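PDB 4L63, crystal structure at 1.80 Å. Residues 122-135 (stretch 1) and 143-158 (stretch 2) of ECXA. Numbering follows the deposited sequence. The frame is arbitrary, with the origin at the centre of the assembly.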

ATOM      1  N   SER A 122      35.611 -10.766 -21.028  1.00 91.26           N
ATOM      2  CA  SER A 122      35.372 -10.351 -19.647  1.00 88.21           C
ATOM      3  C   SER A 122      34.996 -11.543 -18.768  1.00 83.26           C
ATOM      4  O   SER A 122      35.464 -11.653 -17.636  1.00 82.74           O
ATOM      5  CB  SER A 122      34.275  -9.281 -19.576  1.00 85.93           C
ATOM      6  OG  SER A 122      34.787  -7.998 -19.897  1.00 86.38           O
ATOM      7  N   PHE A 123      34.156 -12.432 -19.293  1.00 81.31           N
ATOM      8  CA  PHE A 123      33.785 -13.645 -18.569  1.00 82.12           C
ATOM      9  C   PHE A 123      35.011 -14.502 -18.261  1.00 91.79           C
ATOM     10  O   PHE A 123      35.228 -14.892 -17.117  1.00 90.19           O
ATOM     11  CB  PHE A 123      32.754 -14.455 -19.360  1.00 79.53           C
ATOM     12  CG  PHE A 123      31.329 -14.105 -19.028  1.00 77.77           C
ATOM     13  CD1 PHE A 123      30.665 -13.114 -19.724  1.00 75.85           C
ATOM     14  CD2 PHE A 123      30.659 -14.761 -18.007  1.00 76.09           C
ATOM     15  CE1 PHE A 123      29.357 -12.783 -19.420  1.00 77.06           C
ATOM     16  CE2 PHE A 123      29.352 -14.434 -17.696  1.00 77.16           C
ATOM     17  CZ  PHE A 123      28.700 -13.442 -18.403  1.00 76.46           C
ATOM     18  N   ASN A 124      35.820 -14.769 -19.282  1.00101.84           N
ATOM     19  CA  ASN A 124      37.041 -15.559 -19.122  1.00114.29           C
ATOM     20  C   ASN A 124      37.967 -15.030 -18.026  1.00119.10           C
ATOM     21  O   ASN A 124      38.742 -15.782 -17.435  1.00121.90           O
ATOM     22  CB  ASN A 124      37.802 -15.620 -20.449  1.00118.79           C
ATOM     23  CG  ASN A 124      37.016 -16.318 -21.538  1.00121.56           C
ATOM     24  OD1 ASN A 124      36.484 -17.404 -21.330  1.00125.76           O
ATOM     25  ND2 ASN A 124      36.934 -15.694 -22.707  1.00120.81           N
ATOM     26  N   ARG A 125      37.864 -13.733 -17.754  1.00120.08           N
ATOM     27  CA  ARG A 125      38.738 -13.049 -16.808  1.00121.06           C
ATOM     28  C   ARG A 125      38.123 -12.882 -15.419  1.00115.84           C
ATOM     29  O   ARG A 125      38.760 -13.202 -14.413  1.00117.28           O
ATOM     30  CB  ARG A 125      39.122 -11.677 -17.373  1.00124.29           C
ATOM     31  CG  ARG A 125      39.952 -10.788 -16.455  1.00127.00           C
ATOM     32  CD  ARG A 125      41.316 -11.377 -16.134  1.00132.91           C
ATOM     33  NE  ARG A 125      42.108 -10.470 -15.305  1.00133.87           N
ATOM     34  CZ  ARG A 125      42.049 -10.412 -13.978  1.00133.90           C
ATOM     35  NH1 ARG A 125      41.229 -11.212 -13.306  1.00134.13           N
ATOM     36  NH2 ARG A 125      42.813  -9.550 -13.320  1.00134.43           N
ATOM     37  N   ILE A 126      36.888 -12.386 -15.357  1.00107.49           N
ATOM     38  CA  ILE A 126      36.316 -11.973 -14.077  1.00 99.41           C
ATOM     39  C   ILE A 126      35.055 -12.725 -13.628  1.00 93.10           C
ATOM     40  O   ILE A 126      34.401 -12.296 -12.680  1.00 94.99           O
ATOM     41  CB  ILE A 126      35.968 -10.455 -14.084  1.00 79.15           C
ATOM     42  CG1 ILE A 126      34.760 -10.169 -14.980  1.00 79.80           C
ATOM     43  CG2 ILE A 126      37.165  -9.621 -14.515  1.00 77.56           C
ATOM     44  CD1 ILE A 126      34.250  -8.742 -14.888  1.00 78.17           C
ATOM     45  N   VAL A 127      34.710 -13.839 -14.274  1.00 93.07           N
ATOM     46  CA  VAL A 127      33.462 -14.526 -13.919  1.00 94.82           C
ATOM     47  C   VAL A 127      33.546 -15.222 -12.556  1.00 95.41           C
ATOM     48  O   VAL A 127      32.533 -15.369 -11.870  1.00 94.41           O
ATOM     49  CB  VAL A 127      33.039 -15.570 -14.986  1.00 79.67           C
ATOM     50  CG1 VAL A 127      33.903 -16.804 -14.910  1.00 79.38           C
ATOM     51  CG2 VAL A 127      31.576 -15.954 -14.805  1.00 75.52           C
ATOM     52  N   MET A 128      34.746 -15.634 -12.152  1.00 94.28           N
ATOM     53  CA  MET A 128      34.907 -16.351 -10.890  1.00 93.77           C
ATOM     54  C   MET A 128      35.595 -15.503  -9.826  1.00 93.43           C
ATOM     55  O   MET A 128      36.096 -16.031  -8.833  1.00 97.12           O
ATOM     56  CB  MET A 128      35.686 -17.651 -11.105  1.00 94.67           C
ATOM     57  CG  MET A 128      34.964 -18.673 -11.969  1.00 92.66           C
ATOM     58  SD  MET A 128      35.232 -20.364 -11.403  1.00137.99           S
ATOM     59  CE  MET A 128      37.018 -20.397 -11.234  1.00115.88           C
ATOM     60  N   ASN A 129      35.603 -14.189 -10.026  1.00 91.56           N
ATOM     61  CA  ASN A 129      36.210 -13.271  -9.069  1.00 90.82           C
ATOM     62  C   ASN A 129      35.509 -13.280  -7.717  1.00 96.56           C
ATOM     63  O   ASN A 129      36.066 -12.827  -6.718  1.00 95.33           O
ATOM     64  CB  ASN A 129      36.225 -11.851  -9.631  1.00 85.38           C
ATOM     65  CG  ASN A 129      37.460 -11.571 -10.457  1.00 89.15           C
ATOM     66  OD1 ASN A 129      38.090 -12.488 -10.986  1.00 92.79           O
ATOM     67  ND2 ASN A 129      37.815 -10.298 -10.572  1.00 89.14           N
ATOM     68  N   ASN A 130      34.288 -13.796  -7.677  1.00101.39           N
ATOM     69  CA  ASN A 130      33.559 -13.858  -6.424  1.00103.09           C
ATOM     70  C   ASN A 130      33.120 -15.287  -6.128  1.00107.90           C
ATOM     71  O   ASN A 130      32.187 -15.510  -5.360  1.00106.48           O
ATOM     72  CB  ASN A 130      32.373 -12.899  -6.472  1.00100.39           C
ATOM     73  CG  ASN A 130      32.789 -11.462  -6.267  1.00100.71           C
ATOM     74  OD1 ASN A 130      32.698 -10.642  -7.180  1.00100.90           O
ATOM     75  ND2 ASN A 130      33.240 -11.146  -5.062  1.00101.74           N
ATOM     76  N   PHE A 131      33.823 -16.268  -6.655  1.00132.90           N
ATOM     77  CA  PHE A 131      33.405 -17.644  -6.451  1.00132.88           C
ATOM     78  C   PHE A 131      33.387 -18.127  -5.014  1.00132.56           C
ATOM     79  O   PHE A 131      32.482 -18.834  -4.629  1.00133.27           O
ATOM     80  CB  PHE A 131      34.276 -18.570  -7.271  1.00139.58           C
ATOM     81  CG  PHE A 131      33.886 -20.015  -7.171  1.00142.81           C
ATOM     82  CD1 PHE A 131      32.711 -20.463  -7.743  1.00142.44           C
ATOM     83  CD2 PHE A 131      34.706 -20.926  -6.513  1.00144.83           C
ATOM     84  CE1 PHE A 131      32.350 -21.791  -7.659  1.00144.12           C
ATOM     85  CE2 PHE A 131      34.355 -22.255  -6.434  1.00146.54           C
ATOM     86  CZ  PHE A 131      33.175 -22.689  -7.013  1.00146.53           C
ATOM     87  N   GLU A 132      34.364 -17.783  -4.200  1.00130.51           N
ATOM     88  CA  GLU A 132      34.363 -18.426  -2.910  1.00128.97           C
ATOM     89  C   GLU A 132      34.052 -17.460  -1.774  1.00127.37           C
ATOM     90  O   GLU A 132      33.915 -17.889  -0.635  1.00128.90           O
ATOM     91  CB  GLU A 132      35.722 -19.113  -2.765  1.00131.37           C
ATOM     92  CG  GLU A 132      35.905 -20.110  -1.655  1.00133.53           C
ATOM     93  CD  GLU A 132      37.261 -19.979  -1.032  1.00136.07           C
ATOM     94  OE1 GLU A 132      38.192 -19.589  -1.787  1.00136.95           O
ATOM     95  OE2 GLU A 132      37.396 -20.248   0.190  1.00138.25           O
ATOM     96  N   LYS A 133      33.962 -16.163  -2.074  1.00123.70           N
ATOM     97  CA  LYS A 133      33.386 -15.241  -1.099  1.00121.10           C
ATOM     98  C   LYS A 133      31.858 -15.456  -1.141  1.00115.33           C
ATOM     99  O   LYS A 133      31.138 -15.240  -0.148  1.00122.37           O
ATOM    100  CB  LYS A 133      33.777 -13.789  -1.393  1.00124.92           C
ATOM    101  CG  LYS A 133      35.159 -13.488  -0.833  1.00131.85           C
ATOM    102  CD  LYS A 133      35.295 -14.245   0.495  1.00137.66           C
ATOM    103  CE  LYS A 133      35.775 -13.368   1.628  1.00139.86           C
ATOM    104  NZ  LYS A 133      35.684 -14.057   2.952  1.00140.98           N
ATOM    105  N   LEU A 134      31.372 -15.926  -2.293  1.00106.63           N
ATOM    106  CA  LEU A 134      30.004 -16.451  -2.388  1.00100.58           C
ATOM    107  C   LEU A 134      29.883 -17.876  -1.799  1.00 99.74           C
ATOM    108  O   LEU A 134      28.882 -18.189  -1.151  1.00 97.85           O
ATOM    109  CB  LEU A 134      29.498 -16.452  -3.839  1.00 92.56           C
ATOM    110  CG  LEU A 134      29.030 -15.117  -4.438  1.00 90.14           C
ATOM    111  CD1 LEU A 134      28.308 -15.349  -5.761  1.00 90.27           C
ATOM    112  CD2 LEU A 134      28.181 -14.287  -3.470  1.00 88.29           C
ATOM    113  N   LYS A 135      30.880 -18.737  -2.022  1.00105.26           N
ATOM    114  CA  LYS A 135      30.904 -20.062  -1.372  1.00111.20           C
ATOM    115  C   LYS A 135      30.796 -19.987   0.144  1.00119.33           C
ATOM    116  O   LYS A 135      29.950 -20.645   0.748  1.00117.11           O
ATOM    117  CB  LYS A 135      32.185 -20.831  -1.731  1.00112.84           C
ATOM    118  CG  LYS A 135      32.244 -22.282  -1.231  1.00116.11           C
ATOM    119  CD  LYS A 135      33.601 -22.563  -0.559  1.00118.44           C
ATOM    120  CE  LYS A 135      33.473 -23.385   0.740  1.00120.88           C
ATOM    121  NZ  LYS A 135      34.686 -23.236   1.617  1.00122.69           N
ATOM    122  N   ASN A 143      28.233 -27.294  -3.185  1.00117.95           N
ATOM    123  CA  ASN A 143      28.021 -28.357  -4.157  1.00118.59           C
ATOM    124  C   ASN A 143      28.388 -27.975  -5.593  1.00110.24           C
ATOM    125  O   ASN A 143      28.975 -28.775  -6.321  1.00107.24           O
ATOM    126  CB  ASN A 143      26.554 -28.793  -4.107  1.00121.06           C
ATOM    127  CG  ASN A 143      26.292 -30.059  -4.891  1.00126.19           C
ATOM    128  OD1 ASN A 143      27.216 -30.790  -5.243  1.00127.99           O
ATOM    129  ND2 ASN A 143      25.021 -30.325  -5.171  1.00126.97           N
ATOM    130  N   MET A 144      28.042 -26.754  -5.995  1.00107.25           N
ATOM    131  CA  MET A 144      28.128 -26.359  -7.399  1.00100.27           C
ATOM    132  C   MET A 144      29.569 -26.289  -7.902  1.00107.48           C
ATOM    133  O   MET A 144      30.484 -25.900  -7.172  1.00101.45           O
ATOM    134  CB  MET A 144      27.418 -25.013  -7.622  1.00 97.09           C
ATOM    135  CG  MET A 144      28.249 -23.776  -7.319  1.00 95.37           C
ATOM    136  SD  MET A 144      27.320 -22.238  -7.529  1.00118.16           S
ATOM    137  CE  MET A 144      26.344 -22.597  -8.986  1.00 93.01           C
ATOM    138  N   SER A 145      29.757 -26.689  -9.156  1.00111.58           N
ATOM    139  CA  SER A 145      31.071 -26.707  -9.785  1.00118.55           C
ATOM    140  C   SER A 145      31.395 -25.345 -10.393  1.00120.60           C
ATOM    141  O   SER A 145      30.498 -24.515 -10.566  1.00117.78           O
ATOM    142  CB  SER A 145      31.129 -27.796 -10.862  1.00122.39           C
ATOM    143  OG  SER A 145      30.321 -27.457 -11.975  1.00120.18           O
ATOM    144  N   PRO A 146      32.682 -25.105 -10.710  1.00124.19           N
ATOM    145  CA  PRO A 146      33.050 -23.893 -11.448  1.00123.15           C
ATOM    146  C   PRO A 146      32.303 -23.779 -12.773  1.00124.17           C
ATOM    147  O   PRO A 146      32.095 -22.672 -13.268  1.00121.41           O
ATOM    148  CB  PRO A 146      34.554 -24.069 -11.681  1.00126.40           C
ATOM    149  CG  PRO A 146      35.004 -24.901 -10.537  1.00127.72           C
ATOM    150  CD  PRO A 146      33.871 -25.849 -10.255  1.00127.23           C
ATOM    151  N   GLU A 147      31.896 -24.916 -13.330  1.00126.59           N
ATOM    152  CA  GLU A 147      31.165 -24.927 -14.589  1.00124.99           C
ATOM    153  C   GLU A 147      29.781 -24.297 -14.455  1.00114.68           C
ATOM    154  O   GLU A 147      29.403 -23.468 -15.280  1.00109.94           O
ATOM    155  CB  GLU A 147      31.041 -26.355 -15.128  1.00134.20           C
ATOM    156  CG  GLU A 147      29.906 -26.540 -16.125  1.00135.62           C
ATOM    157  CD  GLU A 147      30.241 -27.537 -17.215  1.00143.06           C
ATOM    158  OE1 GLU A 147      31.281 -28.219 -17.102  1.00146.98           O
ATOM    159  OE2 GLU A 147      29.463 -27.635 -18.187  1.00144.85           O
ATOM    160  N   GLU A 148      29.032 -24.669 -13.419  1.00111.30           N
ATOM    161  CA  GLU A 148      27.655 -24.190 -13.300  1.00108.44           C
ATOM    162  C   GLU A 148      27.519 -22.835 -12.616  1.00100.97           C
ATOM    163  O   GLU A 148      26.478 -22.195 -12.733  1.00 99.74           O
ATOM    164  CB  GLU A 148      26.779 -25.217 -12.576  1.00111.59           C
ATOM    165  CG  GLU A 148      27.494 -26.080 -11.568  1.00118.27           C
ATOM    166  CD  GLU A 148      26.723 -27.350 -11.267  1.00122.39           C
ATOM    167  OE1 GLU A 148      26.388 -28.080 -12.224  1.00125.14           O
ATOM    168  OE2 GLU A 148      26.446 -27.615 -10.079  1.00122.49           O
ATOM    169  N   TYR A 149      28.554 -22.387 -11.914  1.00 99.07           N
ATOM    170  CA  TYR A 149      28.548 -21.023 -11.395  1.00 96.53           C
ATOM    171  C   TYR A 149      28.739 -20.039 -12.551  1.00 99.42           C
ATOM    172  O   TYR A 149      28.337 -18.878 -12.462  1.00 93.95           O
ATOM    173  CB  TYR A 149      29.626 -20.820 -10.324  1.00 94.51           C
ATOM    174  CG  TYR A 149      29.793 -19.373  -9.899  1.00 90.14           C
ATOM    175  CD1 TYR A 149      28.915 -18.790  -8.987  1.00 86.16           C
ATOM    176  CD2 TYR A 149      30.827 -18.592 -10.405  1.00 89.88           C
ATOM    177  CE1 TYR A 149      29.060 -17.468  -8.598  1.00 82.95           C
ATOM    178  CE2 TYR A 149      30.980 -17.271 -10.021  1.00 88.35           C
ATOM    179  CZ  TYR A 149      30.094 -16.714  -9.119  1.00 87.46           C
ATOM    180  OH  TYR A 149      30.247 -15.401  -8.737  1.00 87.74           O
ATOM    181  N   ILE A 150      29.340 -20.515 -13.640  1.00101.01           N
ATOM    182  CA  ILE A 150      29.535 -19.694 -14.832  1.00100.03           C
ATOM    183  C   ILE A 150      28.250 -19.653 -15.677  1.00100.35           C
ATOM    184  O   ILE A 150      27.932 -18.625 -16.282  1.00 99.94           O
ATOM    185  CB  ILE A 150      30.729 -20.206 -15.677  1.00 93.25           C
ATOM    186  CG1 ILE A 150      32.041 -20.001 -14.913  1.00 91.90           C
ATOM    187  CG2 ILE A 150      30.816 -19.472 -17.005  1.00 90.38           C
ATOM    188  CD1 ILE A 150      33.237 -20.673 -15.553  1.00 98.58           C
ATOM    189  N   LYS A 151      27.502 -20.758 -15.702  1.00100.31           N
ATOM    190  CA  LYS A 151      26.192 -20.773 -16.364  1.00 92.31           C
ATOM    191  C   LYS A 151      25.183 -19.922 -15.595  1.00 83.90           C
ATOM    192  O   LYS A 151      24.361 -19.227 -16.194  1.00 80.25           O
ATOM    193  CB  LYS A 151      25.656 -22.203 -16.516  1.00 91.21           C
ATOM    194  CG  LYS A 151      26.716 -23.264 -16.766  1.00 98.37           C
ATOM    195  CD  LYS A 151      26.220 -24.657 -16.392  1.00 98.57           C
ATOM    196  CE  LYS A 151      26.038 -25.556 -17.596  1.00105.10           C
ATOM    197  NZ  LYS A 151      26.124 -26.988 -17.192  1.00105.72           N
ATOM    198  N   LEU A 152      25.248 -19.990 -14.268  1.00 81.16           N
ATOM    199  CA  LEU A 152      24.394 -19.179 -13.407  1.00 78.92           C
ATOM    200  C   LEU A 152      24.601 -17.702 -13.713  1.00 79.04           C
ATOM    201  O   LEU A 152      23.643 -16.963 -13.946  1.00 75.30           O
ATOM    202  CB  LEU A 152      24.686 -19.465 -11.931  1.00 77.99           C
ATOM    203  CG  LEU A 152      23.982 -18.576 -10.899  1.00 73.16           C
ATOM    204  CD1 LEU A 152      22.476 -18.664 -11.058  1.00 69.69           C
ATOM    205  CD2 LEU A 152      24.399 -18.942  -9.479  1.00 72.51           C
ATOM    206  N   LYS A 153      25.868 -17.292 -13.726  1.00 78.87           N
ATOM    207  CA  LYS A 153      26.247 -15.915 -14.010  1.00 78.33           C
ATOM    208  C   LYS A 153      25.807 -15.493 -15.411  1.00 74.91           C
ATOM    209  O   LYS A 153      25.431 -14.342 -15.631  1.00 66.41           O
ATOM    210  CB  LYS A 153      27.760 -15.741 -13.856  1.00 80.90           C
ATOM    211  CG  LYS A 153      28.175 -14.527 -13.039  1.00 84.00           C
ATOM    212  CD  LYS A 153      27.966 -14.768 -11.551  1.00 84.33           C
ATOM    213  CE  LYS A 153      28.441 -13.581 -10.723  1.00 85.47           C
ATOM    214  NZ  LYS A 153      28.065 -12.276 -11.331  1.00 83.12           N
ATOM    215  N   LEU A 154      25.844 -16.431 -16.353  1.00 75.77           N
ATOM    216  CA  LEU A 154      25.467 -16.124 -17.727  1.00 73.14           C
ATOM    217  C   LEU A 154      23.965 -15.879 -17.867  1.00 70.58           C
ATOM    218  O   LEU A 154      23.555 -14.919 -18.517  1.00 72.80           O
ATOM    219  CB  LEU A 154      25.902 -17.241 -18.676  1.00 78.03           C
ATOM    220  CG  LEU A 154      26.129 -16.749 -20.105  1.00 82.05           C
ATOM    221  CD1 LEU A 154      27.520 -16.151 -20.248  1.00 85.25           C
ATOM    222  CD2 LEU A 154      25.910 -17.867 -21.122  1.00 92.70           C
ATOM    223  N   ARG A 155      23.149 -16.741 -17.265  1.00 70.58           N
ATOM    224  CA  ARG A 155      21.698 -16.564 -17.313  1.00 70.52           C
ATOM    225  C   ARG A 155      21.285 -15.261 -16.642  1.00 67.94           C
ATOM    226  O   ARG A 155      20.508 -14.492 -17.203  1.00 62.19           O
ATOM    227  CB  ARG A 155      20.972 -17.732 -16.649  1.00 78.79           C
ATOM    228  CG  ARG A 155      21.133 -19.049 -17.373  1.00 84.66           C
ATOM    229  CD  ARG A 155      20.311 -20.142 -16.719  1.00 89.21           C
ATOM    230  NE  ARG A 155      20.504 -21.425 -17.389  1.00 97.29           N
ATOM    231  CZ  ARG A 155      19.857 -21.806 -18.487  1.00 98.10           C
ATOM    232  NH1 ARG A 155      20.107 -22.993 -19.025  1.00 97.85           N
ATOM    233  NH2 ARG A 155      18.963 -21.002 -19.046  1.00 99.08           N
ATOM    234  N   ILE A 156      21.797 -15.038 -15.435  1.00 62.34           N
ATOM    235  CA  ILE A 156      21.585 -13.781 -14.718  1.00 58.51           C
ATOM    236  C   ILE A 156      21.947 -12.590 -15.599  1.00 63.20           C
ATOM    237  O   ILE A 156      21.153 -11.665 -15.753  1.00 58.22           O
ATOM    238  CB  ILE A 156      22.420 -13.713 -13.429  1.00 62.35           C
ATOM    239  CG1 ILE A 156      21.970 -14.791 -12.442  1.00 65.09           C
ATOM    240  CG2 ILE A 156      22.321 -12.324 -12.802  1.00 58.48           C
ATOM    241  CD1 ILE A 156      22.765 -14.816 -11.153  1.00 66.77           C
ATOM    242  N   THR A 157      23.141 -12.632 -16.187  1.00 60.08           N
ATOM    243  CA  THR A 157      23.605 -11.560 -17.062  1.00 60.93           C
ATOM    244  C   THR A 157      22.660 -11.338 -18.236  1.00 60.81           C
ATOM    245  O   THR A 157      22.307 -10.201 -18.543  1.00 58.11           O
ATOM    246  CB  THR A 157      25.023 -11.842 -17.607  1.00 63.20           C
ATOM    247  OG1 THR A 157      25.942 -11.964 -16.514  1.00 63.30           O
ATOM    248  CG2 THR A 157      25.477 -10.719 -18.523  1.00 63.20           C
ATOM    249  N   ILE A 158      22.249 -12.426 -18.881  1.00 62.93           N
ATOM    250  CA  ILE A 158      21.344 -12.344 -20.022  1.00 63.41           C
ATOM    251  C   ILE A 158      19.949 -11.860 -19.606  1.00 60.71           C
ATOM    252  O   ILE A 158      19.410 -10.948 -20.221  1.00 59.29           O
ATOM    253  CB  ILE A 158      21.238 -13.703 -20.749  1.00 67.38           C
ATOM    254  CG1 ILE A 158      22.572 -14.027 -21.425  1.00 70.90           C
ATOM    255  CG2 ILE A 158      20.122 -13.676 -21.772  1.00 68.21           C
ATOM    256  CD1 ILE A 158      22.534 -15.222 -22.361  1.00 75.36           C
TER

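At the centre of the contact lies Y149, whose ring packs against the turn residues V127, M128 and N130 and against F131 and L134 of the helix that follows. F131 turns its edge toward the Y149 face (F131 CD1 to Y149 CD2, 3.8 Å; planes at 72°), setting the slightly positive ring hydrogens of one aromatic against the electron-rich face of the other. L134, an apolar side chain pointing toward stretch 2, brings CD1 to 3.6 Å from Y149 CE1 and packs against the hydrophobic edge of the ring. Also at that edge, V127 O lies 3.1 Å from Y149 CE2, so a backbone carbonyl faces a polarised ring C-H.

Beside the tyrosine, V127 CG1 packs on I150 CG1 at 3.7 Å, where the CA atoms of these branched residues come within 6.6 Å. The flexible M128 reaches P146, SD to CB 3.8 Å. Further along, F123 offers a broad face to L154, whose CD1 sits 3.8 Å from the ring centroid in a CH-pi contact.

Helix 146-158 runs at 131° to helix 122-126 and nearly perpendicular to helix 131-135. No hydrogen bond joins the stretches, and Y149 OH is buried without a partner. Two side chains of stretch 2 bond within their own stretch: T157 OG1, at the F123 ring edge, donates to K153 O (2.6 Å), while S145 OG caps its helix through weak bonds from E147 N (3.3 Å) and E148 N (3.4 Å).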